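Uricase (Arthrobacter globiformis, PDB 2YZD) catalyses the oxidation of uric acid by molecular oxygen to 5-hydroxyisourate and hydrogen peroxide, the hydroxyisourate being processed further to (S)-allantoin. Local coordinates at residues A[160-165]-A[176-181]; A[183-188]-A[248-253]. All coordinates share one frame; numbering follows the deposited sequence.

Interaction 1 (A[160-165]-A[176-181]); sequences GSEFHG and ETTDRI. With AZA (8-azaxanthine), chain I.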
loop_
_atom_site.group_PDB
_atom_site.type_symbol
_atom_site.label_atom_id
_atom_site.label_comp_id
_atom_site.label_asym_id
_atom_site.label_seq_id
_atom_site.Cartn_x
_atom_site.Cartn_y
_atom_site.Cartn_z
ATOM N N GLY A 160 -25.845 -10.264 -16.511
ATOM C CA GLY A 160 -26.817 -10.594 -15.483
ATOM C C GLY A 160 -26.903 -9.449 -14.489
ATOM O O GLY A 160 -27.148 -9.635 -13.297
ATOM N N SER A 161 -26.685 -8.244 -15.001
ATOM C CA SER A 161 -26.729 -7.040 -14.187
ATOM C C SER A 161 -27.165 -5.835 -15.010
ATOM O O SER A 161 -26.602 -5.557 -16.071
ATOM C CB SER A 161 -25.353 -6.751 -13.595
ATOM O OG SER A 161 -25.274 -5.404 -13.158
ATOM N N GLU A 162 -28.176 -5.125 -14.521
ATOM C CA GLU A 162 -28.639 -3.926 -15.199
ATOM C C GLU A 162 -28.907 -2.804 -14.211
ATOM O O GLU A 162 -28.955 -3.025 -12.996
ATOM C CB GLU A 162 -29.876 -4.216 -16.066
ATOM C CG GLU A 162 -30.940 -5.107 -15.475
ATOM C CD GLU A 162 -32.000 -5.495 -16.510
ATOM O OE1 GLU A 162 -32.642 -4.588 -17.085
ATOM O OE2 GLU A 162 -32.193 -6.710 -16.742
ATOM N N PHE A 163 -29.033 -1.589 -14.729
ATOM C CA PHE A 163 -29.283 -0.437 -13.881
ATOM C C PHE A 163 -30.009 0.641 -14.662
ATOM O O PHE A 163 -29.419 1.343 -15.491
ATOM C CB PHE A 163 -27.972 0.127 -13.323
ATOM C CG PHE A 163 -28.172 1.232 -12.326
ATOM C CD1 PHE A 163 -28.812 0.983 -11.116
ATOM C CD2 PHE A 163 -27.755 2.529 -12.610
ATOM C CE1 PHE A 163 -29.036 2.008 -10.202
ATOM C CE2 PHE A 163 -27.975 3.560 -11.704
ATOM C CZ PHE A 163 -28.619 3.296 -10.497
ATOM N N HIS A 164 -31.301 0.761 -14.388
ATOM C CA HIS A 164 -32.137 1.732 -15.065
ATOM C C HIS A 164 -33.270 2.168 -14.143
ATOM O O HIS A 164 -33.384 1.684 -13.014
ATOM C CB HIS A 164 -32.682 1.109 -16.352
ATOM C CG HIS A 164 -33.186 -0.286 -16.172
ATOM N ND1 HIS A 164 -34.362 -0.572 -15.516
ATOM C CD2 HIS A 164 -32.654 -1.482 -16.527
ATOM C CE1 HIS A 164 -34.536 -1.882 -15.473
ATOM N NE2 HIS A 164 -33.513 -2.456 -16.080
ATOM N N GLY A 165 -34.096 3.091 -14.621
ATOM C CA GLY A 165 -35.202 3.581 -13.820
ATOM C C GLY A 165 -34.795 4.586 -12.753
ATOM O O GLY A 165 -35.591 4.906 -11.880
ATOM N N GLU A 176 -29.191 4.648 -19.077
ATOM C CA GLU A 176 -29.832 3.435 -18.583
ATOM C C GLU A 176 -29.204 2.257 -19.296
ATOM O O GLU A 176 -28.786 2.378 -20.443
ATOM C CB GLU A 176 -31.340 3.451 -18.862
ATOM C CG GLU A 176 -32.092 4.565 -18.144
ATOM C CD GLU A 176 -33.596 4.373 -18.176
ATOM O OE1 GLU A 176 -34.213 4.589 -19.243
ATOM O OE2 GLU A 176 -34.160 3.995 -17.128
ATOM N N THR A 177 -29.132 1.114 -18.625
ATOM C CA THR A 177 -28.541 -0.051 -19.251
ATOM C C THR A 177 -29.188 -1.351 -18.784
ATOM O O THR A 177 -29.701 -1.431 -17.673
ATOM C CB THR A 177 -27.021 -0.091 -18.980
ATOM O OG1 THR A 177 -26.405 -1.017 -19.878
ATOM C CG2 THR A 177 -26.735 -0.505 -17.539
ATOM N N THR A 178 -29.186 -2.362 -19.650
ATOM C CA THR A 178 -29.761 -3.646 -19.286
ATOM C C THR A 178 -28.695 -4.732 -19.329
ATOM O O THR A 178 -29.001 -5.914 -19.188
ATOM C CB THR A 178 -30.940 -4.051 -20.205
ATOM O OG1 THR A 178 -30.509 -4.106 -21.568
ATOM C CG2 THR A 178 -32.079 -3.059 -20.066
ATOM N N ASP A 179 -27.443 -4.327 -19.525
ATOM C CA ASP A 179 -26.341 -5.281 -19.553
ATOM C C ASP A 179 -25.021 -4.580 -19.280
ATOM O O ASP A 179 -24.531 -3.805 -20.098
ATOM C CB ASP A 179 -26.277 -6.017 -20.902
ATOM C CG ASP A 179 -25.318 -7.216 -20.874
ATOM O OD1 ASP A 179 -24.720 -7.484 -19.811
ATOM O OD2 ASP A 179 -25.163 -7.894 -21.915
ATOM N N ARG A 180 -24.449 -4.860 -18.115
ATOM C CA ARG A 180 -23.182 -4.266 -17.719
ATOM C C ARG A 180 -22.455 -5.251 -16.800
ATOM O O ARG A 180 -23.022 -6.264 -16.382
ATOM C CB ARG A 180 -23.433 -2.964 -16.946
ATOM C CG ARG A 180 -24.115 -3.213 -15.603
ATOM C CD ARG A 180 -24.274 -1.975 -14.720
ATOM N NE ARG A 180 -24.828 -2.361 -13.421
ATOM C CZ ARG A 180 -24.971 -1.550 -12.376
ATOM N NH1 ARG A 180 -24.604 -0.267 -12.449
ATOM N NH2 ARG A 180 -25.485 -2.029 -11.247
ATOM N N ILE A 181 -21.201 -4.945 -16.487
ATOM C CA ILE A 181 -20.426 -5.766 -15.569
ATOM C C ILE A 181 -20.690 -5.239 -14.157
ATOM O O ILE A 181 -20.787 -4.031 -13.942
ATOM C CB ILE A 181 -18.904 -5.668 -15.857
ATOM C CG1 ILE A 181 -18.519 -6.626 -16.990
ATOM C CG2 ILE A 181 -18.107 -5.970 -14.597
ATOM C CD1 ILE A 181 -17.042 -6.600 -17.334
HETATM N N1 AZA I . -26.322 1.550 -7.777
HETATM C C2 AZA I . -25.858 0.736 -8.807
HETATM O O2 AZA I . -25.966 -0.475 -8.758
HETATM N N3 AZA I . -25.261 1.343 -9.907
HETATM C C4 AZA I . -25.146 2.693 -9.960
HETATM C C5 AZA I . -25.604 3.517 -8.943
HETATM C C6 AZA I . -26.244 2.952 -7.745
HETATM O O6 AZA I . -26.686 3.570 -6.783
HETATM N N7 AZA I . -25.352 4.783 -9.284
HETATM N N8 AZA I . -24.754 4.675 -10.484
HETATM N N9 AZA I . -24.608 3.411 -10.936
HETATM O O HOH W 1 -28.080 -8.373 -18.093
HETATM O O HOH W 2 -26.994 -4.318 -11.249
#

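Interaction 2 (A[183-188]-A[248-253]); sequences ATDVSA and PNKHHF. With AZA (8-azaxanthine), chain I.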
loop_
_atom_site.group_PDB
_atom_site.type_symbol
_atom_site.label_atom_id
_atom_site.label_comp_id
_atom_site.label_asym_id
_atom_site.label_seq_id
_atom_site.Cartn_x
_atom_site.Cartn_y
_atom_site.Cartn_z
ATOM N N ALA A 183 -18.993 -5.538 -10.541
ATOM C CA ALA A 183 -17.824 -6.004 -9.804
ATOM C C ALA A 183 -17.708 -5.297 -8.451
ATOM O O ALA A 183 -17.934 -4.091 -8.348
ATOM C CB ALA A 183 -16.563 -5.774 -10.642
ATOM N N THR A 184 -17.358 -6.054 -7.416
ATOM C CA THR A 184 -17.228 -5.494 -6.074
ATOM C C THR A 184 -16.268 -6.301 -5.211
ATOM O O THR A 184 -15.837 -7.383 -5.602
ATOM C CB THR A 184 -18.590 -5.463 -5.353
ATOM O OG1 THR A 184 -18.458 -4.756 -4.115
ATOM C CG2 THR A 184 -19.081 -6.884 -5.071
ATOM N N ASP A 185 -15.914 -5.745 -4.056
ATOM C CA ASP A 185 -15.053 -6.423 -3.085
ATOM C C ASP A 185 -16.000 -6.773 -1.938
ATOM O O ASP A 185 -16.442 -5.886 -1.207
ATOM C CB ASP A 185 -13.959 -5.505 -2.524
ATOM C CG ASP A 185 -12.925 -5.094 -3.559
ATOM O OD1 ASP A 185 -12.555 -5.921 -4.421
ATOM O OD2 ASP A 185 -12.460 -3.936 -3.486
ATOM N N VAL A 186 -16.324 -8.052 -1.786
ATOM C CA VAL A 186 -17.222 -8.464 -0.718
ATOM C C VAL A 186 -16.605 -8.233 0.652
ATOM O O VAL A 186 -15.636 -8.892 1.041
ATOM C CB VAL A 186 -17.594 -9.962 -0.818
ATOM C CG1 VAL A 186 -18.553 -10.335 0.314
ATOM C CG2 VAL A 186 -18.234 -10.256 -2.170
ATOM N N SER A 187 -17.156 -7.270 1.372
ATOM C CA SER A 187 -16.704 -6.978 2.718
ATOM C C SER A 187 -17.980 -7.099 3.533
ATOM O O SER A 187 -18.903 -6.298 3.385
ATOM C CB SER A 187 -16.129 -5.567 2.809
ATOM O OG SER A 187 -15.688 -5.304 4.125
ATOM N N ALA A 188 -18.044 -8.123 4.369
ATOM C CA ALA A 188 -19.230 -8.361 5.166
ATOM C C ALA A 188 -18.884 -8.691 6.603
ATOM O O ALA A 188 -17.838 -9.272 6.883
ATOM C CB ALA A 188 -20.042 -9.499 4.548
ATOM N N PRO A 248 -18.174 -1.895 -2.771
ATOM C CA PRO A 248 -17.794 -0.875 -3.753
ATOM C C PRO A 248 -18.198 -1.337 -5.156
ATOM O O PRO A 248 -18.044 -2.510 -5.495
ATOM C CB PRO A 248 -16.276 -0.790 -3.593
ATOM C CG PRO A 248 -15.910 -2.208 -3.230
ATOM C CD PRO A 248 -16.984 -2.566 -2.216
ATOM N N ASN A 249 -18.740 -0.428 -5.956
ATOM C CA ASN A 249 -19.124 -0.749 -7.327
ATOM C C ASN A 249 -17.882 -0.408 -8.166
ATOM O O ASN A 249 -17.664 0.754 -8.510
ATOM C CB ASN A 249 -20.312 0.116 -7.763
ATOM C CG ASN A 249 -20.968 -0.382 -9.054
ATOM O OD1 ASN A 249 -20.573 -1.399 -9.620
ATOM N ND2 ASN A 249 -21.981 0.340 -9.515
ATOM N N LYS A 250 -17.064 -1.417 -8.464
ATOM C CA LYS A 250 -15.834 -1.216 -9.230
ATOM C C LYS A 250 -16.117 -1.128 -10.715
ATOM O O LYS A 250 -16.253 -2.135 -11.418
ATOM C CB LYS A 250 -14.843 -2.333 -8.923
ATOM C CG LYS A 250 -14.364 -2.278 -7.483
ATOM C CD LYS A 250 -13.534 -3.488 -7.106
ATOM C CE LYS A 250 -14.368 -4.742 -7.232
ATOM N NZ LYS A 250 -13.695 -5.928 -6.649
ATOM N N HIS A 251 -16.188 0.109 -11.178
ATOM C CA HIS A 251 -16.512 0.412 -12.550
ATOM C C HIS A 251 -15.606 -0.146 -13.632
ATOM O O HIS A 251 -14.389 0.039 -13.629
ATOM C CB HIS A 251 -16.667 1.928 -12.696
ATOM C CG HIS A 251 -17.679 2.511 -11.755
ATOM N ND1 HIS A 251 -17.449 3.659 -11.026
ATOM C CD2 HIS A 251 -18.908 2.074 -11.387
ATOM C CE1 HIS A 251 -18.488 3.898 -10.244
ATOM N NE2 HIS A 251 -19.388 2.951 -10.444
ATOM N N HIS A 252 -16.243 -0.862 -14.545
ATOM C CA HIS A 252 -15.591 -1.446 -15.698
ATOM C C HIS A 252 -16.333 -0.779 -16.835
ATOM O O HIS A 252 -17.471 -1.133 -17.140
ATOM C CB HIS A 252 -15.795 -2.962 -15.734
ATOM C CG HIS A 252 -14.897 -3.709 -14.800
ATOM N ND1 HIS A 252 -14.907 -3.506 -13.437
ATOM C CD2 HIS A 252 -13.933 -4.632 -15.036
ATOM C CE1 HIS A 252 -13.988 -4.270 -12.873
ATOM N NE2 HIS A 252 -13.383 -4.964 -13.821
ATOM N N PHE A 253 -15.698 0.218 -17.434
ATOM C CA PHE A 253 -16.315 0.956 -18.520
ATOM C C PHE A 253 -16.145 0.278 -19.868
ATOM O O PHE A 253 -15.044 -0.127 -20.252
ATOM C CB PHE A 253 -15.746 2.377 -18.558
ATOM C CG PHE A 253 -16.071 3.191 -17.330
ATOM C CD1 PHE A 253 -17.343 3.728 -17.149
ATOM C CD2 PHE A 253 -15.115 3.388 -16.338
ATOM C CE1 PHE A 253 -17.665 4.452 -15.991
ATOM C CE2 PHE A 253 -15.423 4.109 -15.180
ATOM C CZ PHE A 253 -16.704 4.642 -15.007
HETATM N N1 AZA I . -26.322 1.550 -7.777
HETATM C C2 AZA I . -25.858 0.736 -8.807
HETATM O O2 AZA I . -25.966 -0.475 -8.758
HETATM N N3 AZA I . -25.261 1.343 -9.907
HETATM C C4 AZA I . -25.146 2.693 -9.960
HETATM C C5 AZA I . -25.604 3.517 -8.943
HETATM C C6 AZA I . -26.244 2.952 -7.745
HETATM O O6 AZA I . -26.686 3.570 -6.783
HETATM N N7 AZA I . -25.352 4.783 -9.284
HETATM N N8 AZA I . -24.754 4.675 -10.484
HETATM N N9 AZA I . -24.608 3.411 -10.936
HETATM O O HOH W 3 -18.892 -2.842 -11.259
#

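Interaction 1 (A[160-165]-A[176-181])
R180 and S161 meet twice, once through backbone and once through side chain. The R180 N donates to S161 O, and R180 NE donates to S161 OG at 3.1 Å, nearly straight at 167° and in the guanidinium plane. That bond, together with water 2, which touches S161 OG, E162 O and R180 NH2, fixes the rotation of the guanidinium. The fit is close here: F163 CB sits over the centre of the guanidinium, 3.5 Å above its plane, and the phenyl and guanidinium planes are only 8° apart. With CG anti to its backbone N (chi1 -174°), F163 carries its ring away from 176-181 and lays one face on 8-azaxanthine, F163 CZ reaching AZA C5 at 3.4 Å. R180 NH2 donates to AZA O2 at 3.0 Å.

Next to this packed end, F163 and T177 exchange backbone N-H...O bonds in a single antiparallel bridge, a hydrogen-bonded pair. Beyond it the contact opens to solvent, with G165, E176 and T178 exposed. G165 N donates to E176 OE2 at 2.7 Å, while H164 NE2 donates to E162 OE1, met on the anti side and tilted out of the carboxylate plane. T178 CG2 lies 3.4 Å from E162 OE1. H164 O is also bonded to N61 of the second subunit. A ring stacked on the purine analogue beside an arginine gripping its carbonyl is the arrangement of the uricase urate site.

Interaction 2 (A[183-188]-A[248-253])
K250 grips A183 and its neighbours along an antiparallel pairing of strands 182-192 and 240-254, the latter interrupted at 250-251. Its backbone N donates to A183 O at 2.8 Å with an N-H...O angle of 155°, and beside this bond H252 CE1 meets A183 CB. The K250 side chain then bends at chi3 (-62°), bringing CE across T184 and directing NZ to T184 O and to D185 OD1, the second bond being part of a salt bridge; NZ is less surely placed than the rest, so the detailed geometry of both bonds carries little weight. With an alanine here, D185 would probably lose its cationic mate and T184 O a donor, although the backbone bond to A183 could persist.

At the next residue, T184 OG1 donates to P248 O at 2.7 Å. A chi1 of -173° sets this hydroxyl opposite the backbone N, where it meets that carbonyl and also lies 3.3 Å from P248 CD. The proline ring packs against D185 as well, the two side chains crossing at about a right angle.

The next shell positions these groups. D185 OD1 accepts a bond from T154 of strand 143-157, the other neighbour of 182-192, and T184 packs on F214 of helix 199-216. H252 ND1 donates to K250 O in the imidazole plane.

Farther out the strand reaches the active site: H251, assigned to the charge relay system, turns away from 183-188 and packs on K22 of the second subunit, and N249, a urate-binding residue, brings ND2 to 3.5 Å from AZA N3. Back at the pairing, A183 N donates to water 3 at 2.8 Å.

Overall arrangement
Interaction 1 is a surface contact between two arms of the loop joining strands 143-157 and 182-192, centred about 28 Å from the chain centre; interaction 2 is partly buried at about 16 Å and pairs 182-192 with 240-254 in the antiparallel sheet. The chain passes directly from the first to the second. Their centres lie about 15 Å apart, and they touch where I181 CG2 packs on H252 CG at 3.9 Å and R180 meets N249. The loop contact supplies an aromatic face and a guanidinium to 8-azaxanthine, whereas the strand contact, held by a backbone bond, a threonine-to-carbonyl bond and a less surely placed lysine-aspartate pair, presents N249 from the sheet.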